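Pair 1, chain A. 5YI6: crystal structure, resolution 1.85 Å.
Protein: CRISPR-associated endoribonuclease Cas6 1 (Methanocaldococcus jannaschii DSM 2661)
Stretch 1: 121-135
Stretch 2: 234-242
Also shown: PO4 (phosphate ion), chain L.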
# COMPACT_ATOMS: atom_id res chain seq x y z
N ILE A 121 -14.86 5.33 3.03
CA ILE A 121 -14.86 4.22 2.07
C ILE A 121 -15.93 4.47 1.01
O ILE A 121 -17.02 4.97 1.34
CB ILE A 121 -15.11 2.90 2.80
CG1 ILE A 121 -14.95 1.72 1.86
CG2 ILE A 121 -16.50 2.83 3.41
CD1 ILE A 121 -13.75 0.92 2.14
N PRO A 122 -15.66 4.18 -0.26
CA PRO A 122 -16.71 4.27 -1.28
C PRO A 122 -17.88 3.34 -0.94
O PRO A 122 -17.70 2.26 -0.40
CB PRO A 122 -16.00 3.85 -2.56
CG PRO A 122 -14.54 4.16 -2.30
CD PRO A 122 -14.34 3.86 -0.85
N LYS A 123 -19.09 3.80 -1.24
CA LYS A 123 -20.28 3.01 -0.99
C LYS A 123 -20.50 1.95 -2.05
O LYS A 123 -21.32 1.06 -1.84
CB LYS A 123 -21.51 3.92 -0.92
CG LYS A 123 -21.59 4.77 0.35
CD LYS A 123 -22.90 5.57 0.40
CE LYS A 123 -22.89 6.78 -0.54
NZ LYS A 123 -21.94 7.87 -0.15
N LYS A 124 -19.80 2.04 -3.18
CA LYS A 124 -19.88 1.04 -4.25
C LYS A 124 -18.54 0.98 -4.97
O LYS A 124 -17.80 1.96 -5.02
CB LYS A 124 -21.01 1.38 -5.23
CG LYS A 124 -20.78 2.70 -5.96
CD LYS A 124 -22.03 3.24 -6.64
CE LYS A 124 -21.75 4.60 -7.29
NZ LYS A 124 -22.89 5.16 -8.08
N PHE A 125 -18.21 -0.21 -5.48
CA PHE A 125 -16.97 -0.40 -6.21
C PHE A 125 -17.27 -0.82 -7.63
O PHE A 125 -18.20 -1.61 -7.87
CB PHE A 125 -16.08 -1.45 -5.59
CG PHE A 125 -15.67 -1.11 -4.21
CD1 PHE A 125 -14.76 -0.09 -3.97
CD2 PHE A 125 -16.20 -1.82 -3.14
CE1 PHE A 125 -14.38 0.22 -2.69
CE2 PHE A 125 -15.83 -1.52 -1.85
CZ PHE A 125 -14.91 -0.51 -1.63
N ASN A 126 -16.48 -0.32 -8.56
CA ASN A 126 -16.60 -0.68 -9.96
C ASN A 126 -15.20 -0.82 -10.55
O ASN A 126 -14.76 -1.94 -10.81
CB ASN A 126 -17.45 0.36 -10.69
CG ASN A 126 -17.50 0.13 -12.18
OD1 ASN A 126 -17.43 -1.00 -12.65
ND2 ASN A 126 -17.61 1.22 -12.94
N ILE A 127 -14.49 0.28 -10.77
CA ILE A 127 -13.13 0.21 -11.29
C ILE A 127 -12.13 0.60 -10.20
O ILE A 127 -12.30 1.62 -9.52
CB ILE A 127 -12.95 1.11 -12.53
CG1 ILE A 127 -13.95 0.68 -13.59
CG2 ILE A 127 -11.52 0.97 -13.04
CD1 ILE A 127 -13.91 1.53 -14.84
N LEU A 128 -11.09 -0.21 -10.05
CA LEU A 128 -10.04 0.05 -9.08
C LEU A 128 -8.72 0.17 -9.83
O LEU A 128 -8.49 -0.51 -10.83
CB LEU A 128 -9.95 -1.09 -8.05
CG LEU A 128 -11.22 -1.32 -7.22
CD1 LEU A 128 -11.08 -2.59 -6.38
CD2 LEU A 128 -11.52 -0.11 -6.35
N LYS A 129 -7.82 1.01 -9.31
CA LYS A 129 -6.48 1.03 -9.88
C LYS A 129 -5.48 1.07 -8.74
O LYS A 129 -5.75 1.60 -7.67
CB LYS A 129 -6.27 2.23 -10.81
CG LYS A 129 -6.07 3.49 -10.08
CD LYS A 129 -5.70 4.65 -11.06
CE LYS A 129 -5.41 5.93 -10.28
NZ LYS A 129 -5.12 7.13 -11.14
N THR A 130 -4.32 0.47 -8.97
CA THR A 130 -3.29 0.43 -7.93
C THR A 130 -2.67 1.82 -7.75
O THR A 130 -2.38 2.52 -8.74
CB THR A 130 -2.21 -0.60 -8.30
OG1 THR A 130 -1.67 -0.31 -9.61
CG2 THR A 130 -2.79 -2.07 -8.28
N ILE A 131 -2.51 2.23 -6.50
CA ILE A 131 -1.63 3.33 -6.13
C ILE A 131 -0.38 2.85 -5.41
O ILE A 131 0.56 3.64 -5.20
CB ILE A 131 -2.37 4.42 -5.33
CG1 ILE A 131 -3.07 3.82 -4.06
CG2 ILE A 131 -3.44 5.06 -6.23
CD1 ILE A 131 -3.75 4.96 -3.16
N SER A 132 -0.29 1.55 -5.07
CA SER A 132 0.99 0.89 -4.96
C SER A 132 0.80 -0.48 -5.63
O SER A 132 -0.31 -1.06 -5.58
CB SER A 132 1.49 0.75 -3.52
OG SER A 132 0.51 0.20 -2.65
N PRO A 133 1.81 -0.97 -6.33
CA PRO A 133 1.59 -2.16 -7.17
C PRO A 133 1.39 -3.42 -6.33
O PRO A 133 1.81 -3.50 -5.17
CB PRO A 133 2.86 -2.26 -8.03
CG PRO A 133 3.94 -1.59 -7.21
CD PRO A 133 3.18 -0.43 -6.48
N ILE A 134 0.75 -4.43 -6.96
CA ILE A 134 0.36 -5.68 -6.29
C ILE A 134 1.48 -6.69 -6.42
O ILE A 134 2.02 -6.91 -7.52
CB ILE A 134 -0.96 -6.22 -6.87
CG1 ILE A 134 -2.11 -5.31 -6.40
CG2 ILE A 134 -1.22 -7.73 -6.48
CD1 ILE A 134 -3.39 -5.47 -7.22
N TYR A 135 1.84 -7.29 -5.30
CA TYR A 135 2.85 -8.32 -5.22
C TYR A 135 2.15 -9.64 -4.93
O TYR A 135 1.31 -9.72 -4.03
CB TYR A 135 3.85 -7.98 -4.12
CG TYR A 135 4.91 -9.02 -3.87
CD1 TYR A 135 5.82 -9.36 -4.86
CD2 TYR A 135 5.04 -9.63 -2.63
CE1 TYR A 135 6.85 -10.32 -4.61
CE2 TYR A 135 6.04 -10.58 -2.39
CZ TYR A 135 6.94 -10.90 -3.39
OH TYR A 135 7.94 -11.82 -3.15
N PHE A 234 2.54 -2.39 -0.35
CA PHE A 234 2.17 -2.99 -1.62
C PHE A 234 0.67 -3.24 -1.70
O PHE A 234 0.02 -3.56 -0.69
CB PHE A 234 2.94 -4.34 -1.90
CG PHE A 234 4.40 -4.12 -2.18
CD1 PHE A 234 4.85 -4.07 -3.49
CD2 PHE A 234 5.30 -3.92 -1.14
CE1 PHE A 234 6.23 -3.83 -3.77
CE2 PHE A 234 6.64 -3.66 -1.40
CZ PHE A 234 7.12 -3.63 -2.73
N GLY A 235 0.13 -3.09 -2.91
CA GLY A 235 -1.21 -3.59 -3.20
C GLY A 235 -2.34 -2.64 -2.87
O GLY A 235 -3.49 -3.07 -2.86
N MET A 236 -2.05 -1.36 -2.59
CA MET A 236 -3.11 -0.40 -2.28
C MET A 236 -3.80 0.08 -3.57
O MET A 236 -3.14 0.37 -4.57
CB MET A 236 -2.54 0.83 -1.52
CG MET A 236 -3.66 1.70 -0.96
SD MET A 236 -2.97 2.96 0.12
CE MET A 236 -4.46 3.51 0.96
N VAL A 237 -5.13 0.13 -3.55
CA VAL A 237 -5.89 0.54 -4.72
C VAL A 237 -6.75 1.76 -4.37
O VAL A 237 -6.95 2.09 -3.21
CB VAL A 237 -6.78 -0.59 -5.29
CG1 VAL A 237 -5.92 -1.78 -5.73
CG2 VAL A 237 -7.89 -1.01 -4.28
N VAL A 238 -7.29 2.38 -5.41
CA VAL A 238 -8.19 3.51 -5.22
C VAL A 238 -9.31 3.35 -6.24
O VAL A 238 -9.12 2.75 -7.31
CB VAL A 238 -7.47 4.88 -5.39
CG1 VAL A 238 -7.03 5.11 -6.83
CG2 VAL A 238 -8.37 6.03 -4.93
N ASN A 239 -10.49 3.84 -5.89
CA ASN A 239 -11.59 3.77 -6.83
C ASN A 239 -11.37 4.79 -7.95
O ASN A 239 -10.76 5.85 -7.75
CB ASN A 239 -12.92 3.99 -6.14
CG ASN A 239 -13.10 5.39 -5.68
OD1 ASN A 239 -12.18 6.00 -5.12
ND2 ASN A 239 -14.30 5.93 -5.89
N VAL A 240 -11.79 4.42 -9.16
CA VAL A 240 -11.70 5.30 -10.32
C VAL A 240 -13.12 5.77 -10.63
O VAL A 240 -14.01 4.94 -10.89
CB VAL A 240 -11.09 4.58 -11.53
CG1 VAL A 240 -11.09 5.51 -12.74
CG2 VAL A 240 -9.67 4.09 -11.21
N GLU A 241 -13.31 7.08 -10.66
CA GLU A 241 -14.66 7.63 -10.80
C GLU A 241 -15.21 7.38 -12.20
O GLU A 241 -14.48 7.42 -13.20
CB GLU A 241 -14.65 9.13 -10.50
CG GLU A 241 -13.88 9.97 -11.52
CD GLU A 241 -12.37 9.92 -11.35
OE1 GLU A 241 -11.86 9.07 -10.59
OE2 GLU A 241 -11.69 10.75 -12.01
N ASP A 242 -16.52 7.11 -12.27
CA ASP A 242 -17.17 6.69 -13.51
C ASP A 242 -17.24 7.80 -14.56
O ASP A 242 -17.47 8.97 -14.24
CB ASP A 242 -18.59 6.18 -13.20
CG ASP A 242 -18.58 4.91 -12.36
OD1 ASP A 242 -17.49 4.35 -12.13
OD2 ASP A 242 -19.67 4.48 -11.92
P PO4 L . -19.99 -3.98 -5.79
O1 PO4 L . -20.02 -5.03 -4.70
O2 PO4 L . -18.77 -4.21 -6.66
O3 PO4 L . -21.24 -4.11 -6.64
O4 PO4 L . -19.94 -2.59 -5.17

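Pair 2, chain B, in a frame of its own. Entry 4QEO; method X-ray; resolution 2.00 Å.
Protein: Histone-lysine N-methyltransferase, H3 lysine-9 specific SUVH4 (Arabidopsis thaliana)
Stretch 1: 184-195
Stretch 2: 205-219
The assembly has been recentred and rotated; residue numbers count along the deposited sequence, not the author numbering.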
# COMPACT_ATOMS: atom_id res chain seq x y z
N TYR B 184 1.15 11.77 -8.71
CA TYR B 184 0.33 12.89 -9.15
C TYR B 184 0.90 14.18 -8.58
O TYR B 184 0.94 14.36 -7.36
CB TYR B 184 -1.12 12.70 -8.70
CG TYR B 184 -1.97 13.93 -8.92
CD1 TYR B 184 -1.98 14.58 -10.15
CD2 TYR B 184 -2.78 14.43 -7.90
CE1 TYR B 184 -2.74 15.71 -10.36
CE2 TYR B 184 -3.55 15.56 -8.10
CZ TYR B 184 -3.53 16.20 -9.33
OH TYR B 184 -4.29 17.33 -9.53
N ASP B 185 1.32 15.10 -9.45
CA ASP B 185 2.04 16.28 -9.01
C ASP B 185 1.23 17.57 -9.04
O ASP B 185 1.78 18.66 -8.84
CB ASP B 185 3.33 16.43 -9.83
CG ASP B 185 4.36 15.36 -9.50
OD1 ASP B 185 4.23 14.69 -8.45
OD2 ASP B 185 5.31 15.18 -10.29
N GLY B 186 -0.07 17.45 -9.28
CA GLY B 186 -0.95 18.62 -9.25
C GLY B 186 -1.42 19.09 -10.61
O GLY B 186 -1.11 18.49 -11.65
N LEU B 187 -2.18 20.19 -10.62
CA LEU B 187 -2.70 20.74 -11.85
C LEU B 187 -1.69 21.71 -12.52
O LEU B 187 -1.00 22.46 -11.84
CB LEU B 187 -4.01 21.46 -11.57
CG LEU B 187 -5.08 20.57 -10.91
CD1 LEU B 187 -6.22 21.41 -10.43
CD2 LEU B 187 -5.58 19.56 -11.96
N TYR B 188 -1.63 21.67 -13.85
CA TYR B 188 -0.83 22.60 -14.65
C TYR B 188 -1.72 23.20 -15.71
O TYR B 188 -2.62 22.54 -16.23
CB TYR B 188 0.33 21.88 -15.35
CG TYR B 188 1.49 21.42 -14.46
CD1 TYR B 188 1.31 20.50 -13.44
CD2 TYR B 188 2.79 21.89 -14.70
CE1 TYR B 188 2.39 20.07 -12.65
CE2 TYR B 188 3.87 21.46 -13.92
CZ TYR B 188 3.67 20.56 -12.90
OH TYR B 188 4.73 20.15 -12.11
N LYS B 189 -1.46 24.45 -16.08
CA LYS B 189 -2.07 25.01 -17.26
C LYS B 189 -1.19 24.75 -18.46
O LYS B 189 0.02 24.61 -18.33
CB LYS B 189 -2.28 26.52 -17.11
CG LYS B 189 -0.99 27.37 -17.02
CD LYS B 189 -1.34 28.89 -17.23
CE LYS B 189 -0.11 29.83 -17.26
NZ LYS B 189 -0.48 31.30 -17.52
N VAL B 190 -1.80 24.69 -19.64
CA VAL B 190 -1.05 24.74 -20.89
C VAL B 190 -0.89 26.21 -21.25
O VAL B 190 -1.85 26.88 -21.65
CB VAL B 190 -1.75 23.97 -22.01
CG1 VAL B 190 -0.84 23.86 -23.25
CG2 VAL B 190 -2.15 22.60 -21.50
N GLU B 191 0.32 26.71 -21.09
CA GLU B 191 0.63 28.12 -21.29
C GLU B 191 0.67 28.40 -22.76
O GLU B 191 0.12 29.39 -23.25
CB GLU B 191 1.99 28.44 -20.68
CG GLU B 191 2.57 29.76 -21.16
CD GLU B 191 2.76 30.72 -20.03
OE1 GLU B 191 1.75 31.23 -19.51
OE2 GLU B 191 3.93 30.94 -19.63
N LYS B 192 1.35 27.53 -23.49
CA LYS B 192 1.31 27.72 -24.94
C LYS B 192 1.77 26.47 -25.63
O LYS B 192 2.21 25.55 -24.98
CB LYS B 192 2.18 28.89 -25.39
CG LYS B 192 3.62 28.74 -25.05
CD LYS B 192 4.42 29.84 -25.68
CE LYS B 192 5.79 29.88 -25.06
NZ LYS B 192 5.71 30.01 -23.59
N PHE B 193 1.66 26.44 -26.96
CA PHE B 193 2.07 25.25 -27.68
C PHE B 193 2.49 25.62 -29.07
O PHE B 193 2.07 26.66 -29.61
CB PHE B 193 0.93 24.21 -27.74
CG PHE B 193 -0.23 24.67 -28.58
CD1 PHE B 193 -1.21 25.50 -28.04
CD2 PHE B 193 -0.33 24.29 -29.92
CE1 PHE B 193 -2.26 25.95 -28.82
CE2 PHE B 193 -1.39 24.75 -30.71
CZ PHE B 193 -2.34 25.59 -30.17
N TRP B 194 3.31 24.78 -29.69
CA TRP B 194 3.75 25.13 -31.04
C TRP B 194 4.28 23.89 -31.73
O TRP B 194 4.44 22.88 -31.09
CB TRP B 194 4.83 26.23 -30.98
CG TRP B 194 6.08 25.78 -30.31
CD1 TRP B 194 7.20 25.25 -30.91
CD2 TRP B 194 6.34 25.77 -28.90
NE1 TRP B 194 8.14 24.93 -29.95
CE2 TRP B 194 7.63 25.25 -28.71
CE3 TRP B 194 5.60 26.18 -27.77
CZ2 TRP B 194 8.20 25.11 -27.44
CZ3 TRP B 194 6.18 26.04 -26.51
CH2 TRP B 194 7.46 25.50 -26.36
N ALA B 195 4.55 23.97 -33.03
CA ALA B 195 5.14 22.86 -33.75
C ALA B 195 6.56 23.23 -34.09
O ALA B 195 6.82 24.38 -34.40
CB ALA B 195 4.36 22.60 -35.04
N TYR B 205 4.84 18.47 -31.76
CA TYR B 205 4.11 19.52 -31.07
C TYR B 205 4.68 19.58 -29.68
O TYR B 205 5.05 18.56 -29.12
CB TYR B 205 2.61 19.23 -31.09
CG TYR B 205 2.07 19.55 -32.46
CD1 TYR B 205 2.08 18.59 -33.48
CD2 TYR B 205 1.65 20.83 -32.77
CE1 TYR B 205 1.63 18.90 -34.76
CE2 TYR B 205 1.20 21.15 -34.04
CZ TYR B 205 1.19 20.19 -35.03
OH TYR B 205 0.76 20.52 -36.28
N LYS B 206 4.80 20.78 -29.14
CA LYS B 206 5.37 20.97 -27.81
C LYS B 206 4.40 21.80 -27.02
O LYS B 206 3.85 22.77 -27.56
CB LYS B 206 6.73 21.72 -27.90
CG LYS B 206 7.85 20.88 -28.52
CD LYS B 206 9.20 21.55 -28.27
CE LYS B 206 10.28 20.50 -28.16
NZ LYS B 206 11.65 21.09 -28.12
N TYR B 207 4.20 21.42 -25.76
CA TYR B 207 3.21 22.01 -24.88
C TYR B 207 3.94 22.54 -23.66
O TYR B 207 4.54 21.79 -22.92
CB TYR B 207 2.10 20.99 -24.51
CG TYR B 207 1.33 20.61 -25.75
CD1 TYR B 207 1.78 19.59 -26.57
CD2 TYR B 207 0.21 21.33 -26.15
CE1 TYR B 207 1.11 19.26 -27.75
CE2 TYR B 207 -0.46 21.01 -27.34
CZ TYR B 207 0.01 19.97 -28.13
OH TYR B 207 -0.64 19.66 -29.30
N ARG B 208 3.93 23.85 -23.50
CA ARG B 208 4.55 24.44 -22.32
C ARG B 208 3.49 24.57 -21.23
O ARG B 208 2.46 25.29 -21.41
CB ARG B 208 5.15 25.79 -22.67
CG ARG B 208 5.58 26.64 -21.48
CD ARG B 208 6.83 26.08 -20.80
NE ARG B 208 7.84 25.56 -21.74
CZ ARG B 208 8.72 26.32 -22.39
NH1 ARG B 208 9.61 25.78 -23.21
NH2 ARG B 208 8.71 27.63 -22.22
N LEU B 209 3.78 23.87 -20.13
CA LEU B 209 2.91 23.74 -18.97
C LEU B 209 3.53 24.45 -17.78
O LEU B 209 4.76 24.39 -17.58
CB LEU B 209 2.74 22.27 -18.60
CG LEU B 209 2.60 21.28 -19.77
CD1 LEU B 209 2.51 19.87 -19.23
CD2 LEU B 209 1.37 21.61 -20.54
N LYS B 210 2.67 25.09 -16.98
CA LYS B 210 3.09 25.82 -15.78
C LYS B 210 2.20 25.36 -14.65
O LYS B 210 0.97 25.39 -14.80
CB LYS B 210 2.86 27.34 -15.97
CG LYS B 210 3.48 27.94 -17.22
CD LYS B 210 4.99 27.81 -17.21
CE LYS B 210 5.67 29.13 -17.57
NZ LYS B 210 7.16 29.01 -17.62
N ARG B 211 2.80 24.96 -13.54
CA ARG B 211 2.05 24.44 -12.41
C ARG B 211 1.19 25.55 -11.81
O ARG B 211 1.64 26.68 -11.68
CB ARG B 211 3.01 23.89 -11.35
CG ARG B 211 2.34 23.03 -10.28
CD ARG B 211 3.38 22.27 -9.50
NE ARG B 211 2.83 21.27 -8.60
CZ ARG B 211 2.58 21.48 -7.31
NH1 ARG B 211 2.78 22.69 -6.78
NH2 ARG B 211 2.10 20.50 -6.56
N LEU B 212 -0.05 25.23 -11.48
CA LEU B 212 -0.97 26.20 -10.92
C LEU B 212 -0.65 26.55 -9.47
O LEU B 212 -0.09 25.74 -8.73
CB LEU B 212 -2.41 25.68 -11.03
CG LEU B 212 -2.80 25.49 -12.51
CD1 LEU B 212 -4.23 25.03 -12.59
CD2 LEU B 212 -2.61 26.78 -13.33
N GLU B 213 -0.99 27.77 -9.08
CA GLU B 213 -0.80 28.24 -7.71
C GLU B 213 -1.86 27.59 -6.82
O GLU B 213 -2.80 26.97 -7.33
CB GLU B 213 -0.95 29.77 -7.68
CG GLU B 213 -0.04 30.51 -8.64
CD GLU B 213 1.38 30.74 -8.11
OE1 GLU B 213 1.58 30.62 -6.88
OE2 GLU B 213 2.28 31.04 -8.93
N GLY B 214 -1.74 27.74 -5.51
CA GLY B 214 -2.73 27.19 -4.59
C GLY B 214 -2.56 25.71 -4.25
O GLY B 214 -3.47 25.07 -3.71
N GLN B 215 -1.41 25.15 -4.57
CA GLN B 215 -1.20 23.72 -4.34
C GLN B 215 -0.01 23.52 -3.42
O GLN B 215 0.81 24.43 -3.27
CB GLN B 215 -0.96 22.97 -5.68
CG GLN B 215 -1.97 23.31 -6.74
CD GLN B 215 -1.77 22.50 -8.02
OE1 GLN B 215 -2.31 21.41 -8.15
NE2 GLN B 215 -0.98 23.04 -8.96
N PRO B 216 0.10 22.33 -2.80
CA PRO B 216 1.30 22.05 -2.01
C PRO B 216 2.53 22.16 -2.88
O PRO B 216 2.44 21.89 -4.09
CB PRO B 216 1.09 20.59 -1.57
CG PRO B 216 -0.39 20.38 -1.61
CD PRO B 216 -0.94 21.30 -2.67
N GLU B 217 3.66 22.55 -2.29
CA GLU B 217 4.88 22.77 -3.06
C GLU B 217 5.33 21.45 -3.67
O GLU B 217 5.15 20.41 -3.07
CB GLU B 217 5.97 23.33 -2.14
CG GLU B 217 6.58 24.62 -2.64
CD GLU B 217 5.54 25.68 -2.95
OE1 GLU B 217 4.56 25.80 -2.19
OE2 GLU B 217 5.71 26.40 -3.96
N LEU B 218 5.88 21.49 -4.88
CA LEU B 218 6.52 20.31 -5.44
C LEU B 218 7.70 19.96 -4.55
O LEU B 218 8.56 20.79 -4.27
CB LEU B 218 7.02 20.54 -6.85
CG LEU B 218 6.13 20.18 -8.04
CD1 LEU B 218 6.89 20.42 -9.35
CD2 LEU B 218 5.69 18.75 -7.92
N THR B 219 7.75 18.71 -4.14
CA THR B 219 8.79 18.23 -3.25
C THR B 219 9.92 17.57 -4.04
O THR B 219 9.69 16.90 -5.05
CB THR B 219 8.20 17.24 -2.22
OG1 THR B 219 9.27 16.54 -1.57
CG2 THR B 219 7.27 16.24 -2.91

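Both pairs are built on two antiparallel strands whose N-to-C directions make an angle of 141° in pair 1 and 139° in pair 2, and 14 central residues superpose with an RMSD of 0.7 Å. Near one end a single hydrogen bond is conserved between matched positions. In pair 1, V240(A) N donates to I127(A) O at 2.9 Å; in pair 2, L212(B) N donates to L187(B) O at 3.0 Å. The firm rung is a two-way exchange. K129(A) N reaches V238(A) O at 3.0 Å and V238(A) N reaches K129(A) O at 2.8 Å, while K189(B) N reaches K210(B) O at 2.9 Å and K210(B) N reaches K189(B) O at 3.0 Å.

The ladder then distorts in the same way in both. Two successive amides converge on one carbonyl: I131(A) N and S132(A) N lie 2.8 and 3.1 Å from M236(A) O, and E191(B) N and K192(B) N lie 2.6 and 3.3 Å from R208(B) O. In pair 2 this is a beta bulge, after which the strands continue with the register shifted by one residue, with R208(B) N donating to K192(B) O at 2.8 Å. Pair 1 takes another course. At the position of K192(B), the short side chain of S132(A) lets its OG accept from M236(A) N at 3.0 Å, so a side chain satisfies the amide that the backbone satisfies in pair 2. G235(A), matched to Y207(B), has a positive phi of 87°, a conformation that favours glycine, whereas Y207(B) remains in the extended strand and packs its CD2 3.4 Å from F193(B) CB.

On the face of K129(A), V238(A) and V240(A), aliphatic groups fill the space: K129(A) CG lies 3.8 Å from V240(A) CG2, and I131(A), whose CB points sideways, brings its CG2 within 3.6 Å of V238(A) CG1. The matches of I131(A) and V238(A), E191(B) and K210(B), are charged, with E191(B) OE2 3.2 Å from K210(B) CE; E191(B) OE1 also forms a salt bridge with K189(B) NZ at 3.0 Å. Long polar chains suit this partly exposed surface because their methylenes can pack while their charged ends remain near polar partners.

The other face contrasts L128(A) with Y188(B). The branched L128(A) places CD1 4.1 Å from V237(A) CG2 and CD2 3.9 Å from N239(A) CA. The flat ring of Y188(B) instead offers a broad surface to R211(B), whose CB lies 3.7 Å from the Y188(B) ring centroid, over the face. R211(B), at the position of N239(A), also extends far enough for its NE and NH2 to donate to D185(B) O at 2.8 and 2.9 Å.

At N126(A), ND2 donates to D242(A) OD1 at 3.2 Å. Its match, G186(B), has no room for a side chain: an ideal CB would lie 2.7 Å from Q215(B) OE1. That oxygen accepts from L187(B) N at 2.8 Å, while Q215(B) NE2 donates to L187(B) O at 2.9 Å, so the amide group serves both backbone polar atoms of one residue.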